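Local coordinates for protein beta-lactamase OXA-2 (Salmonella typhimurium, PDB 1K38) that hydrolyses the beta-lactam ring of penicillins such as oxacillin and so gives the bacterium resistance to these antibiotics, at residues F60-A64 with G65-D69; R155-R159 with N160-F164. One frame throughout, in Å; residues are numbered along the deposited sequence.

Interaction 1: F60-A64 with G65-D69; sequences FALDA and GAVRD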
loop_
_atom_site.group_PDB
_atom_site.type_symbol
_atom_site.label_atom_id
_atom_site.label_comp_id
_atom_site.label_asym_id
_atom_site.label_seq_id
_atom_site.Cartn_x
_atom_site.Cartn_y
_atom_site.Cartn_z
ATOM N N PHE A 60 15.608 -0.859 10.397
ATOM C CA PHE A 60 16.742 -0.466 11.240
ATOM C C PHE A 60 16.851 1.055 11.295
ATOM O O PHE A 60 16.986 1.643 12.369
ATOM C CB PHE A 60 18.075 -0.987 10.678
ATOM C CG PHE A 60 18.231 -2.486 10.694
ATOM C CD1 PHE A 60 17.173 -3.336 11.009
ATOM C CD2 PHE A 60 19.460 -3.051 10.354
ATOM C CE1 PHE A 60 17.340 -4.724 10.984
ATOM C CE2 PHE A 60 19.635 -4.433 10.327
ATOM C CZ PHE A 60 18.575 -5.270 10.641
ATOM N N ALA A 61 16.817 1.677 10.118
ATOM C CA ALA A 61 16.939 3.125 9.984
ATOM C C ALA A 61 15.823 3.898 10.681
ATOM O O ALA A 61 16.078 4.917 11.321
ATOM C CB ALA A 61 16.997 3.506 8.505
ATOM N N LEU A 62 14.589 3.425 10.552
ATOM C CA LEU A 62 13.464 4.097 11.194
ATOM C C LEU A 62 13.579 3.947 12.710
ATOM O O LEU A 62 13.338 4.897 13.463
ATOM C CB LEU A 62 12.140 3.494 10.714
ATOM C CG LEU A 62 11.711 3.842 9.285
ATOM C CD1 LEU A 62 10.684 2.824 8.805
ATOM C CD2 LEU A 62 11.143 5.255 9.240
ATOM N N ASP A 63 13.953 2.751 13.151
ATOM C CA ASP A 63 14.090 2.473 14.574
ATOM C C ASP A 63 15.213 3.288 15.205
ATOM O O ASP A 63 15.082 3.760 16.332
ATOM C CB ASP A 63 14.344 0.979 14.801
ATOM C CG ASP A 63 14.283 0.597 16.266
ATOM O OD1 ASP A 63 15.328 0.661 16.949
ATOM O OD2 ASP A 63 13.183 0.244 16.738
ATOM N N ALA A 64 16.305 3.464 14.467
ATOM C CA ALA A 64 17.459 4.214 14.963
ATOM C C ALA A 64 17.305 5.722 14.788
ATOM O O ALA A 64 18.116 6.500 15.297
ATOM C CB ALA A 64 18.724 3.744 14.258
ATOM N N GLY A 65 16.267 6.131 14.067
ATOM C CA GLY A 65 16.043 7.547 13.845
ATOM C C GLY A 65 16.916 8.124 12.748
ATOM O O GLY A 65 17.084 9.341 12.665
ATOM N N ALA A 66 17.481 7.255 11.909
ATOM C CA ALA A 66 18.322 7.695 10.799
ATOM C C ALA A 66 17.432 8.348 9.750
ATOM O O ALA A 66 17.888 9.162 8.952
ATOM C CB ALA A 66 19.075 6.512 10.196
ATOM N N VAL A 67 16.158 7.965 9.753
ATOM C CA VAL A 67 15.170 8.536 8.849
ATOM C C VAL A 67 13.886 8.677 9.663
ATOM O O VAL A 67 13.501 7.765 10.398
ATOM C CB VAL A 67 14.934 7.647 7.597
ATOM C CG1 VAL A 67 14.546 6.229 8.006
ATOM C CG2 VAL A 67 13.860 8.272 6.719
ATOM N N ARG A 68 13.238 9.831 9.540
ATOM C CA ARG A 68 12.019 10.124 10.291
ATOM C C ARG A 68 10.752 9.487 9.735
ATOM O O ARG A 68 9.997 8.846 10.464
ATOM C CB ARG A 68 11.803 11.639 10.370
ATOM C CG ARG A 68 12.946 12.421 10.999
ATOM C CD ARG A 68 12.580 13.900 11.118
ATOM N NE ARG A 68 12.420 14.545 9.815
ATOM C CZ ARG A 68 13.428 14.977 9.064
ATOM N NH1 ARG A 68 14.677 14.840 9.483
ATOM N NH2 ARG A 68 13.185 15.544 7.890
ATOM N N ASP A 69 10.514 9.688 8.446
ATOM C CA ASP A 69 9.323 9.144 7.808
ATOM C C ASP A 69 9.466 9.165 6.292
ATOM O O ASP A 69 10.553 9.392 5.763
ATOM C CB ASP A 69 8.080 9.944 8.214
ATOM C CG ASP A 69 8.221 11.429 7.936
ATOM O OD1 ASP A 69 9.015 11.804 7.046
ATOM O OD2 ASP A 69 7.521 12.225 8.604
HETATM O O HOH W 1 12.277 7.354 12.810
#

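Interaction 2: R155-R159 with N160-F164; sequences RKLYR and NELPF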
loop_
_atom_site.group_PDB
_atom_site.type_symbol
_atom_site.label_atom_id
_atom_site.label_comp_id
_atom_site.label_asym_id
_atom_site.label_seq_id
_atom_site.Cartn_x
_atom_site.Cartn_y
_atom_site.Cartn_z
ATOM N N ARG A 155 7.347 -13.405 6.014
ATOM C CA ARG A 155 6.117 -13.803 6.689
ATOM C C ARG A 155 5.986 -13.097 8.035
ATOM O O ARG A 155 4.880 -12.726 8.439
ATOM C CB ARG A 155 6.080 -15.323 6.855
ATOM C CG ARG A 155 6.072 -16.032 5.518
ATOM C CD ARG A 155 6.109 -17.537 5.665
ATOM N NE ARG A 155 4.776 -18.119 5.767
ATOM C CZ ARG A 155 4.533 -19.418 5.636
ATOM N NH1 ARG A 155 5.537 -20.256 5.403
ATOM N NH2 ARG A 155 3.292 -19.879 5.720
ATOM N N LYS A 156 7.108 -12.893 8.720
ATOM C CA LYS A 156 7.077 -12.200 10.005
ATOM C C LYS A 156 6.676 -10.740 9.792
ATOM O O LYS A 156 5.863 -10.197 10.539
ATOM C CB LYS A 156 8.437 -12.294 10.700
ATOM C CG LYS A 156 8.749 -13.700 11.203
ATOM C CD LYS A 156 10.019 -13.761 12.038
ATOM C CE LYS A 156 11.258 -13.541 11.201
ATOM N NZ LYS A 156 12.483 -13.872 11.987
ATOM N N LEU A 157 7.234 -10.112 8.761
ATOM C CA LEU A 157 6.908 -8.723 8.440
ATOM C C LEU A 157 5.414 -8.605 8.127
ATOM O O LEU A 157 4.731 -7.692 8.593
ATOM C CB LEU A 157 7.726 -8.256 7.227
ATOM C CG LEU A 157 7.421 -6.848 6.697
ATOM C CD1 LEU A 157 7.657 -5.814 7.795
ATOM C CD2 LEU A 157 8.309 -6.548 5.488
ATOM N N TYR A 158 4.921 -9.532 7.315
ATOM C CA TYR A 158 3.519 -9.560 6.931
ATOM C C TYR A 158 2.615 -9.594 8.165
ATOM O O TYR A 158 1.616 -8.874 8.234
ATOM C CB TYR A 158 3.261 -10.796 6.061
ATOM C CG TYR A 158 1.807 -11.045 5.721
ATOM C CD1 TYR A 158 1.109 -10.188 4.870
ATOM C CD2 TYR A 158 1.137 -12.153 6.238
ATOM C CE1 TYR A 158 -0.221 -10.432 4.537
ATOM C CE2 TYR A 158 -0.195 -12.406 5.909
ATOM C CZ TYR A 158 -0.866 -11.544 5.056
ATOM O OH TYR A 158 -2.171 -11.807 4.713
ATOM N N ARG A 159 2.992 -10.414 9.139
ATOM C CA ARG A 159 2.216 -10.585 10.363
ATOM C C ARG A 159 2.493 -9.532 11.432
ATOM O O ARG A 159 1.909 -9.588 12.516
ATOM C CB ARG A 159 2.483 -11.977 10.948
ATOM C CG ARG A 159 2.083 -13.132 10.044
ATOM C CD ARG A 159 0.573 -13.304 10.014
ATOM N NE ARG A 159 0.163 -14.347 9.078
ATOM C CZ ARG A 159 -1.094 -14.735 8.898
ATOM N NH1 ARG A 159 -2.071 -14.171 9.596
ATOM N NH2 ARG A 159 -1.378 -15.678 8.008
ATOM N N ASN A 160 3.374 -8.579 11.131
ATOM C CA ASN A 160 3.733 -7.523 12.082
ATOM C C ASN A 160 4.421 -8.131 13.300
ATOM O O ASN A 160 4.361 -7.574 14.398
ATOM C CB ASN A 160 2.482 -6.757 12.528
ATOM C CG ASN A 160 1.731 -6.138 11.363
ATOM O OD1 ASN A 160 2.295 -5.365 10.585
ATOM N ND2 ASN A 160 0.447 -6.476 11.236
ATOM N N GLU A 161 5.100 -9.256 13.091
ATOM C CA GLU A 161 5.780 -9.978 14.168
ATOM C C GLU A 161 7.238 -9.612 14.413
ATOM O O GLU A 161 7.868 -10.166 15.316
ATOM C CB GLU A 161 5.706 -11.483 13.914
ATOM C CG GLU A 161 4.309 -12.022 13.736
ATOM C CD GLU A 161 4.310 -13.502 13.415
ATOM O OE1 GLU A 161 5.233 -13.957 12.704
ATOM O OE2 GLU A 161 3.387 -14.207 13.862
ATOM N N LEU A 162 7.792 -8.705 13.617
ATOM C CA LEU A 162 9.183 -8.323 13.822
ATOM C C LEU A 162 9.278 -7.407 15.040
ATOM O O LEU A 162 8.319 -6.710 15.383
ATOM C CB LEU A 162 9.736 -7.625 12.579
ATOM C CG LEU A 162 9.837 -8.501 11.323
ATOM C CD1 LEU A 162 10.258 -7.637 10.146
ATOM C CD2 LEU A 162 10.837 -9.640 11.537
ATOM N N PRO A 163 10.437 -7.404 15.717
ATOM C CA PRO A 163 10.659 -6.574 16.906
ATOM C C PRO A 163 10.924 -5.103 16.596
ATOM O O PRO A 163 11.946 -4.540 16.997
ATOM C CB PRO A 163 11.853 -7.248 17.567
ATOM C CG PRO A 163 12.660 -7.675 16.384
ATOM C CD PRO A 163 11.609 -8.259 15.450
ATOM N N PHE A 164 9.987 -4.489 15.880
ATOM C CA PHE A 164 10.064 -3.080 15.510
ATOM C C PHE A 164 8.663 -2.506 15.663
ATOM O O PHE A 164 7.689 -3.254 15.686
ATOM C CB PHE A 164 10.503 -2.929 14.049
ATOM C CG PHE A 164 11.915 -3.359 13.792
ATOM C CD1 PHE A 164 12.978 -2.515 14.089
ATOM C CD2 PHE A 164 12.186 -4.623 13.280
ATOM C CE1 PHE A 164 14.293 -2.926 13.881
ATOM C CE2 PHE A 164 13.494 -5.042 13.071
ATOM C CZ PHE A 164 14.550 -4.191 13.373
#

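Interaction 1: F60-A64 with G65-D69
A61 does two jobs at the C-terminal end of helix 56-64. Its carbonyl O takes the amide of A66, with A66 N 2.8 Å from A61 O and lying in the carbonyl plane, although the N-H is bent to 136° at the hydrogen. The amide of V67 adds a longer, weak bond to the same oxygen. The methyl of A61 meets the side chains of the two residues whose amides its carbonyl holds: A61 CB lies 4.0 Å from A66 CB and 3.7 Å from V67 CG1.

L62 is the next grip. Its O receives a weak bond from G65 N, and one ordered water bridges the turn, donating to L62 O at 2.8 Å and to V67 O at 2.7 Å. The L62 side chain reaches round with one branch, CD2, which comes 3.7 Å from V67 CG1 and also lies against the V67 carbonyl. V67 meets it with CG1 because chi1 of 55° sets that methyl between its own backbone N and carbonyl carbon, leaving it against both A61 and L62.

D63 turns outward to Y119, which its OD1 hydrogen-bonds. A64 brings the helix to G65, whose positive phi (80°) reverses the chain as the C-prime residue of a Schellman motif. F107 of helix 101-111 packs on A61 and V67 together.

Chemically, the carbonyls of A61 and L62 are met by returning amides, and that of L62 also by a water, while A61 and A66 form the apolar pair common in Schellman motifs and V67 CG1 extends that patch onto L62.

Interaction 2: R155-R159 with N160-F164
K156 and L157 offer their carbonyls to the amides of E161 and N160, just beyond helix 147-158, and these bonds define a Schellman motif with N160 at positive phi. E161 N donates to K156 O at 2.8 Å, a fairly straight bond (160°) with the donor modestly tilted from the carbonyl plane. N160 N reaches L157 O at 3.0 Å but stands well above that carbonyl's plane, away from its lone pairs.

The apolar part is a fork. L162 follows the turn and spreads its two methyls over K156 and L157: CD2 sits 3.7 Å from K156 CB, and CD1 lies 3.9 Å from L157 CB. The K156 chain runs across L162 at about a right angle, and its bend at chi3 (-70°) keeps CE near L162 CD2.

R159 and E161 touch through their aliphatic carbons. E161 lies alongside R159, pointing the same way, with E161 CG 3.3 Å from R159 CB. The carboxylate of E161 also approaches K156, its OE1 being 3.8 Å from K156 CG. The opposite charges of R159 and E161 remain apart, R159 NE being 5.8 Å from E161 OE2. R159 instead joins E28 in a salt bridge, as does R155, and Y158 CE2 lies over one face of the R159 guanidinium. N160 ND2 bonds E70 of the second subunit.

Helix 166-175 closes one side: K173 NZ binds N160 OD1 and the carbonyls of L157 and Y158, and Q169 OE1 receives L162 N. L162 also packs on L59 of helix 56-64. Towards the sheet, R155 and Y158 meet F211 of strand 208-217.

Interactions 1 and 2 are both Schellman endings, of helix 56-64 and helix 147-158, and their centres lie about 17 Å apart. F164, at the far end of interaction 2, joins them by packing: its CZ is 3.6 Å from F60 CD1, and its CD1 is 3.8 Å from D63 CB. Helix 166-175 is shared, since L62 packs on H168 and L171 while Q169 and K173 hold the 155-164 turn. Interaction 1 is away from the annotated sites. Interaction 2 lies nearer: the L157 side chain is about 9 Å from that of K189, a probable substrate-binding residue, and packs on I55, next to the carboxylated K54.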